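Glutamate receptor 1 (Adineta vaga, PDB 4IO2) probably acts as a glutamate-gated ion channel subunit, whose ligand-binding domain, the piece in this crystal, closes its two lobes around L-glutamate. Local coordinates at residues 3-7 and 8-12; 42-45 and 46-50; 148-152 and 153-157. All blocks are in the same frame, centred on the assembly; numbering follows the deposited sequence.

Contact 1 of 3, residues 3-7 and 8-12; sequences ARLKG and ITLRI
The peptide carbonyl of Leu-5 is the flat group on which Ile-8 folds back. The amide of Ile-8 approaches from above the plane of this carbonyl, 37° out of it and not on a lone pair, and makes a hydrogen bond of 3.0 Å from Ile-8 N to Leu-5 O, with an N-H...O angle of 161°. The side chain of Ile-8 lies against the same oxygen: its CB is 3.3 Å and its CG1 3.5 Å from Leu-5 O. The Ile-8 N to Leu-5 O bond closes a type II beta turn from Leu-5 to Ile-8, with Lys-6 and Gly-7 at its two central positions. Gly-7 suits the third place because the backbone takes a positive phi there, whereas the lysine chain runs out into solvent. The turn leads straight into strand 9-14, the middle strand of a small parallel sheet in the first lobe of the clamshell, and the backbones of Ile-8 and Leu-10 already pair with Val-55 of the neighbouring strand. Beneath the turn Leu-5 touches two other branched side chains. With CG beside the backbone N (chi1 -81°), Leu-5 brings CD2 to 3.8 Å from Leu-10 CD2 and 4.1 Å from Ile-8 CG2, its side chain crossing both at about a right angle. Met-52 of helix 40-52 and Tyr-217 also touch Leu-5, which accounts for a leucine in this buried place. On the outer side one water donates to Gly-7 O at 2.7 Å and is also hydrogen-bonded to Thr-9 OG1, linking the end of the turn to the start of the strand.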
loop_
_atom_site.group_PDB
_atom_site.type_symbol
_atom_site.label_atom_id
_atom_site.label_comp_id
_atom_site.label_asym_id
_atom_site.label_seq_id
_atom_site.Cartn_x
_atom_site.Cartn_y
_atom_site.Cartn_z
ATOM N N ALA A 3 -24.379 -1.950 -2.805
ATOM C CA ALA A 3 -25.091 -1.033 -3.681
ATOM C C ALA A 3 -24.085 -0.124 -4.359
ATOM O O ALA A 3 -22.955 0.087 -3.853
ATOM C CB ALA A 3 -26.090 -0.189 -2.891
ATOM N N ARG A 4 -24.508 0.455 -5.476
ATOM C CA ARG A 4 -23.735 1.488 -6.169
ATOM C C ARG A 4 -24.035 2.892 -5.645
ATOM O O ARG A 4 -25.134 3.176 -5.167
ATOM C CB ARG A 4 -24.055 1.448 -7.677
ATOM C CG ARG A 4 -23.744 0.120 -8.363
ATOM C CD ARG A 4 -22.260 -0.018 -8.692
ATOM N NE ARG A 4 -22.020 -1.201 -9.523
ATOM C CZ ARG A 4 -22.085 -1.222 -10.851
ATOM N NH1 ARG A 4 -22.368 -0.112 -11.534
ATOM N NH2 ARG A 4 -21.858 -2.362 -11.510
ATOM N N LEU A 5 -23.044 3.776 -5.759
ATOM C CA LEU A 5 -23.151 5.145 -5.267
ATOM C C LEU A 5 -23.853 6.102 -6.260
ATOM O O LEU A 5 -24.123 7.232 -5.929
ATOM C CB LEU A 5 -21.777 5.669 -4.867
ATOM C CG LEU A 5 -21.353 5.189 -3.464
ATOM C CD1 LEU A 5 -19.879 5.460 -3.202
ATOM C CD2 LEU A 5 -22.206 5.948 -2.432
ATOM N N LYS A 6 -24.184 5.652 -7.476
ATOM C CA LYS A 6 -24.825 6.530 -8.460
ATOM C C LYS A 6 -26.101 7.184 -7.927
ATOM O O LYS A 6 -27.007 6.491 -7.483
ATOM C CB LYS A 6 -25.131 5.793 -9.743
ATOM C CG LYS A 6 -25.652 6.751 -10.827
ATOM C CD LYS A 6 -25.765 6.096 -12.177
ATOM C CE LYS A 6 -26.375 7.061 -13.167
ATOM N NZ LYS A 6 -26.774 6.360 -14.421
ATOM N N GLY A 7 -26.147 8.513 -7.993
ATOM C CA GLY A 7 -27.282 9.298 -7.527
ATOM C C GLY A 7 -27.336 9.538 -6.016
ATOM O O GLY A 7 -28.231 10.254 -5.548
ATOM N N ILE A 8 -26.435 8.937 -5.255
ATOM C CA ILE A 8 -26.463 9.039 -3.802
ATOM C C ILE A 8 -25.642 10.240 -3.377
ATOM O O ILE A 8 -24.573 10.480 -3.935
ATOM C CB ILE A 8 -25.833 7.771 -3.167
ATOM C CG1 ILE A 8 -26.598 6.504 -3.603
ATOM C CG2 ILE A 8 -25.689 7.904 -1.666
ATOM C CD1 ILE A 8 -28.061 6.496 -3.201
ATOM N N THR A 9 -26.120 10.976 -2.387
ATOM C CA THR A 9 -25.342 12.074 -1.844
ATOM C C THR A 9 -24.410 11.579 -0.745
ATOM O O THR A 9 -24.837 10.882 0.167
ATOM C CB THR A 9 -26.266 13.192 -1.276
ATOM O OG1 THR A 9 -27.057 13.723 -2.337
ATOM C CG2 THR A 9 -25.447 14.318 -0.639
ATOM N N LEU A 10 -23.132 11.918 -0.870
ATOM C CA LEU A 10 -22.138 11.635 0.162
ATOM C C LEU A 10 -21.675 12.894 0.814
ATOM O O LEU A 10 -21.177 13.797 0.140
ATOM C CB LEU A 10 -20.908 10.981 -0.429
ATOM C CG LEU A 10 -21.087 9.587 -0.958
ATOM C CD1 LEU A 10 -19.764 9.167 -1.572
ATOM C CD2 LEU A 10 -21.561 8.650 0.124
ATOM N N ARG A 11 -21.781 12.943 2.130
ATOM C CA ARG A 11 -21.120 13.971 2.945
ATOM C C ARG A 11 -19.667 13.551 3.118
ATOM O O ARG A 11 -19.357 12.516 3.748
ATOM C CB ARG A 11 -21.785 14.116 4.317
ATOM C CG ARG A 11 -23.249 14.537 4.293
ATOM C CD ARG A 11 -23.891 14.347 5.669
ATOM N NE ARG A 11 -23.734 12.963 6.087
ATOM C CZ ARG A 11 -23.695 12.517 7.342
ATOM N NH1 ARG A 11 -23.898 13.327 8.380
ATOM N NH2 ARG A 11 -23.470 11.235 7.546
ATOM N N ILE A 12 -18.760 14.316 2.512
ATOM C CA ILE A 12 -17.334 13.968 2.420
ATOM C C ILE A 12 -16.523 14.904 3.300
ATOM O O ILE A 12 -16.416 16.083 3.000
ATOM C CB ILE A 12 -16.816 14.074 0.982
ATOM C CG1 ILE A 12 -17.656 13.233 0.045
ATOM C CG2 ILE A 12 -15.326 13.686 0.939
ATOM C CD1 ILE A 12 -17.241 13.303 -1.433
HETATM O O HOH W 1 -28.695 12.457 -4.064
#

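Contact 2 of 3, residues 42-45 and 46-50; sequences LDLI and EYLRD
About two and a half turns of helix 40-52, an amphipathic helix of the first lobe, carry this contact between Leu-42 to Ile-45 and Glu-46 to Asp-50. Four i to i+4 backbone hydrogen bonds join the halves; the shortest runs from Arg-49 N to Ile-45 O, 2.8 Å. On the buried side Leu-44 and Leu-48 lie one turn apart, Leu-44 CG 4.1 Å from Leu-48 CD1, and both continue the packing onto Leu-228 of helix 218-230. Ile-45 faces another way, with its side chain against Ile-12 and Val-14 of the strand beneath, where a beta-branched apolar residue fills the helix-to-sheet interface. Tyr-47 is set down beside the preceding turn: its CG is anti to the carbonyl carbon (chi1 -85°), which brings CD2 within 3.2 Å of Asp-43 O, while Leu-44 CA sits at the ring edge, near its plane. The residue also meets Ile-233 and Leu-237 of helix 233-242, from which Lys-240 makes a salt bridge and Trp-241 NE1 a hydrogen bond to Asp-43 OD2. Toward solvent, in one of the two modelled conformers of Glu-46, Arg-49 grips the carboxylate side-on, NE to Glu-46 OE1 at 2.9 Å and NH2 to Glu-46 OE2 at 2.7 Å, the guanidinium edge turned to the acid. A bend at Arg-49 chi3 (64°) turns the guanidinium back for this. Asp-50 belongs to the same charged network, although its modelled approach to Arg-49 is too short to trust. Because Glu-46 occupies two positions, the paired grip may be held only part of the time, leaving this charge pairing perhaps less fixed than the apolar side.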
loop_
_atom_site.group_PDB
_atom_site.type_symbol
_atom_site.label_atom_id
_atom_site.label_comp_id
_atom_site.label_asym_id
_atom_site.label_seq_id
_atom_site.Cartn_x
_atom_site.Cartn_y
_atom_site.Cartn_z
ATOM N N LEU A 42 -9.448 17.434 -3.635
ATOM C CA LEU A 42 -10.601 17.977 -4.370
ATOM C C LEU A 42 -10.611 17.431 -5.797
ATOM O O LEU A 42 -11.669 17.078 -6.337
ATOM C CB LEU A 42 -10.554 19.501 -4.366
ATOM C CG LEU A 42 -10.953 20.194 -3.045
ATOM C CD1 LEU A 42 -12.419 19.924 -2.659
ATOM C CD2 LEU A 42 -10.035 19.835 -1.856
ATOM N N ASP A 43 -9.429 17.306 -6.410
ATOM C CA ASP A 43 -9.377 16.735 -7.746
ATOM C C ASP A 43 -9.763 15.241 -7.718
ATOM O O ASP A 43 -10.442 14.725 -8.628
ATOM C CB ASP A 43 -7.978 16.874 -8.391
ATOM C CG ASP A 43 -7.616 18.279 -8.761
ATOM O OD1 ASP A 43 -8.444 19.213 -8.666
ATOM O OD2 ASP A 43 -6.466 18.428 -9.267
ATOM N N LEU A 44 -9.302 14.526 -6.702
ATOM C CA LEU A 44 -9.645 13.111 -6.559
ATOM C C LEU A 44 -11.178 12.937 -6.418
ATOM O O LEU A 44 -11.765 12.044 -7.040
ATOM C CB LEU A 44 -8.902 12.508 -5.350
ATOM C CG LEU A 44 -9.265 11.065 -5.029
ATOM C CD1 LEU A 44 -9.031 10.118 -6.216
ATOM C CD2 LEU A 44 -8.532 10.615 -3.802
ATOM N N ILE A 45 -11.830 13.774 -5.599
ATOM C CA ILE A 45 -13.274 13.702 -5.448
ATOM C C ILE A 45 -13.948 13.869 -6.819
ATOM O O ILE A 45 -14.891 13.170 -7.128
ATOM C CB ILE A 45 -13.764 14.781 -4.455
ATOM C CG1 ILE A 45 -13.354 14.391 -3.031
ATOM C CG2 ILE A 45 -15.262 14.984 -4.534
ATOM C CD1 ILE A 45 -13.411 15.556 -2.005
ATOM N N GLU A 46 -13.495 14.819 -7.621
ATOM C CA GLU A 46 -14.061 15.008 -8.944
ATOM C C GLU A 46 -13.867 13.787 -9.860
ATOM O O GLU A 46 -14.785 13.404 -10.588
ATOM C CB GLU A 46 -13.489 16.268 -9.587
ATOM C CG GLU A 46 -14.014 16.570 -10.979
ATOM C CD GLU A 46 -15.534 16.662 -11.045
ATOM O OE1 GLU A 46 -16.184 16.926 -10.006
ATOM O OE2 GLU A 46 -16.080 16.464 -12.152
ATOM N N TYR A 47 -12.690 13.162 -9.840
ATOM C CA TYR A 47 -12.475 11.977 -10.676
ATOM C C TYR A 47 -13.397 10.855 -10.215
ATOM O O TYR A 47 -14.015 10.160 -11.027
ATOM C CB TYR A 47 -11.033 11.479 -10.544
ATOM C CG TYR A 47 -10.024 12.155 -11.440
ATOM C CD1 TYR A 47 -10.023 11.935 -12.804
ATOM C CD2 TYR A 47 -9.031 12.986 -10.914
ATOM C CE1 TYR A 47 -9.083 12.529 -13.614
ATOM C CE2 TYR A 47 -8.085 13.586 -11.735
ATOM C CZ TYR A 47 -8.124 13.358 -13.081
ATOM O OH TYR A 47 -7.205 13.935 -13.956
ATOM N N LEU A 48 -13.544 10.678 -8.911
ATOM C CA LEU A 48 -14.433 9.632 -8.403
ATOM C C LEU A 48 -15.924 9.949 -8.709
ATOM O O LEU A 48 -16.699 9.068 -9.108
ATOM C CB LEU A 48 -14.276 9.456 -6.907
ATOM C CG LEU A 48 -12.950 8.799 -6.487
ATOM C CD1 LEU A 48 -12.779 8.944 -5.002
ATOM C CD2 LEU A 48 -12.955 7.331 -6.905
ATOM N N ARG A 49 -16.320 11.214 -8.562
ATOM C CA ARG A 49 -17.693 11.633 -8.796
ATOM C C ARG A 49 -18.045 11.379 -10.256
ATOM O O ARG A 49 -19.142 10.874 -10.551
ATOM C CB ARG A 49 -17.851 13.108 -8.439
ATOM C CG ARG A 49 -19.274 13.625 -8.532
ATOM C CD ARG A 49 -19.360 15.134 -8.767
ATOM N NE ARG A 49 -18.789 15.544 -10.042
ATOM C CZ ARG A 49 -19.360 15.395 -11.237
ATOM N NH1 ARG A 49 -20.568 14.840 -11.387
ATOM N NH2 ARG A 49 -18.704 15.806 -12.310
ATOM N N ASP A 50 -17.141 11.718 -11.170
ATOM C CA ASP A 50 -17.403 11.531 -12.607
ATOM C C ASP A 50 -17.578 10.068 -12.954
ATOM O O ASP A 50 -18.435 9.734 -13.764
ATOM C CB ASP A 50 -16.274 12.117 -13.451
ATOM C CG ASP A 50 -16.235 13.642 -13.409
ATOM O OD1 ASP A 50 -17.170 14.252 -12.839
ATOM O OD2 ASP A 50 -15.269 14.235 -13.959
#

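Contact 3 of 3, residues 148-152 and 153-157; sequences EISGG and SRNFY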
loop_
_atom_site.group_PDB
_atom_site.type_symbol
_atom_site.label_atom_id
_atom_site.label_comp_id
_atom_site.label_asym_id
_atom_site.label_seq_id
_atom_site.Cartn_x
_atom_site.Cartn_y
_atom_site.Cartn_z
ATOM N N GLU A 148 7.752 3.212 20.306
ATOM C CA GLU A 148 9.160 3.063 19.903
ATOM C C GLU A 148 10.175 3.894 20.660
ATOM O O GLU A 148 11.351 3.541 20.708
ATOM C CB GLU A 148 9.330 3.431 18.440
ATOM C CG GLU A 148 8.437 2.658 17.531
ATOM C CD GLU A 148 8.927 1.278 17.218
ATOM O OE1 GLU A 148 10.139 1.026 17.344
ATOM O OE2 GLU A 148 8.087 0.450 16.804
ATOM N N ILE A 149 9.732 5.004 21.232
ATOM C CA ILE A 149 10.642 5.919 21.903
ATOM C C ILE A 149 10.443 5.909 23.415
ATOM O O ILE A 149 11.405 5.754 24.172
ATOM C CB ILE A 149 10.496 7.339 21.346
ATOM C CG1 ILE A 149 10.990 7.359 19.900
ATOM C CG2 ILE A 149 11.293 8.316 22.189
ATOM C CD1 ILE A 149 10.641 8.577 19.206
ATOM N N SER A 150 9.210 6.067 23.884
ATOM C CA SER A 150 9.016 6.341 25.315
ATOM C C SER A 150 8.410 5.221 26.143
ATOM O O SER A 150 8.137 5.431 27.312
ATOM C CB SER A 150 8.109 7.556 25.471
ATOM O OG SER A 150 6.776 7.226 25.047
ATOM N N GLY A 151 8.202 4.040 25.584
ATOM C CA GLY A 151 7.688 2.933 26.391
ATOM C C GLY A 151 6.306 3.211 26.972
ATOM O O GLY A 151 5.961 2.774 28.085
ATOM N N GLY A 152 5.524 3.977 26.213
ATOM C CA GLY A 152 4.146 4.269 26.558
ATOM C C GLY A 152 3.987 5.560 27.345
ATOM O O GLY A 152 2.873 6.009 27.626
ATOM N N SER A 153 5.096 6.177 27.716
ATOM C CA SER A 153 5.040 7.386 28.496
ATOM C C SER A 153 4.694 8.609 27.617
ATOM O O SER A 153 5.320 8.858 26.566
ATOM C CB SER A 153 6.393 7.601 29.208
ATOM O OG SER A 153 6.793 6.490 30.043
ATOM N N ARG A 154 3.717 9.385 28.048
ATOM C CA ARG A 154 3.291 10.543 27.280
ATOM C C ARG A 154 4.134 11.789 27.590
ATOM O O ARG A 154 3.645 12.774 28.160
ATOM C CB ARG A 154 1.819 10.781 27.526
ATOM C CG ARG A 154 0.966 9.543 27.157
ATOM C CD ARG A 154 -0.520 9.762 27.447
ATOM N NE ARG A 154 -1.286 8.534 27.295
ATOM C CZ ARG A 154 -1.774 8.124 26.141
ATOM N NH1 ARG A 154 -1.624 8.881 25.068
ATOM N NH2 ARG A 154 -2.452 6.971 26.059
ATOM N N ASN A 155 5.398 11.720 27.182
ATOM C CA ASN A 155 6.422 12.656 27.620
ATOM C C ASN A 155 7.097 13.382 26.450
ATOM O O ASN A 155 8.138 14.013 26.595
ATOM C CB ASN A 155 7.465 11.966 28.494
ATOM C CG ASN A 155 8.186 10.855 27.771
ATOM O OD1 ASN A 155 8.070 10.700 26.557
ATOM N ND2 ASN A 155 8.928 10.057 28.517
ATOM N N PHE A 156 6.500 13.312 25.264
ATOM C CA PHE A 156 6.900 14.198 24.166
ATOM C C PHE A 156 6.419 15.617 24.451
ATOM O O PHE A 156 5.608 15.793 25.306
ATOM C CB PHE A 156 6.313 13.718 22.858
ATOM C CG PHE A 156 4.824 13.513 22.884
ATOM C CD1 PHE A 156 3.976 14.559 22.625
ATOM C CD2 PHE A 156 4.308 12.274 23.085
ATOM C CE1 PHE A 156 2.589 14.342 22.551
ATOM C CE2 PHE A 156 2.927 12.059 23.053
ATOM C CZ PHE A 156 2.080 13.083 22.833
ATOM N N TYR A 157 6.912 16.616 23.697
ATOM C CA TYR A 157 6.332 17.978 23.712
ATOM C C TYR A 157 5.073 18.006 22.833
ATOM O O TYR A 157 5.161 17.725 21.646
ATOM C CB TYR A 157 7.355 18.994 23.142
ATOM C CG TYR A 157 6.912 20.427 23.274
ATOM C CD1 TYR A 157 6.202 21.047 22.271
ATOM C CD2 TYR A 157 7.283 21.190 24.371
ATOM C CE1 TYR A 157 5.793 22.349 22.379
ATOM C CE2 TYR A 157 6.868 22.509 24.491
ATOM C CZ TYR A 157 6.158 23.084 23.487
ATOM O OH TYR A 157 5.782 24.398 23.604
#
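A type I' beta turn from Ser-150 to Ser-153 reverses the chain between helix 140-148 and strand 157-159. Gly-151 and Gly-152 occupy its two central positions, both with positive phi; at Gly-152 a side chain would also collide with the preceding carbonyl oxygen. The turn closes with a hydrogen bond from Ser-153 N to Ser-150 O, 3.2 Å, the donor standing 67° above the carbonyl plane, far from a lone pair. Ser-153 OG, modelled in two conformers, adds at most a weak bond to that oxygen. A second link runs the other way: Ser-150 turns its OG between its own backbone N and carbonyl carbon (chi1 69°), and from there the hydroxyl donates to Ser-153 O at 2.7 Å, tilted 16° from that carbonyl plane. Serine fits because it is short, and its side chain touches Tyr-145 of helix 140-148. With an alanine here the hydroxyl is gone, and with Ser-153 O left without that donor the two arms of the turn would probably be held together less firmly. Just beyond, Arg-154 centres an inverse gamma turn, in which the same acceptor, Ser-153 O, takes a weak bond from Asn-155 N at 2.9 Å.

How the contacts relate
Contacts 1 and 2 are neighbours in one lobe: their centres lie about 13 Å apart, and they meet where Ile-12 CG2 of the strand packs on Ile-45 CD1 of the helix, 4.0 Å away. Contact 3 sits across the centre of the chain, about 42 Å from contact 1 and 39 Å from contact 2, centre to centre, as expected for the other lobe of the clamshell. Bound glutamate lies in the cleft between. It is about 14 Å from the side chain of Leu-44 in contact 2 and about 14 Å from that of Arg-154 in contact 3. None of the three contacts includes a residue of the glutamate pocket.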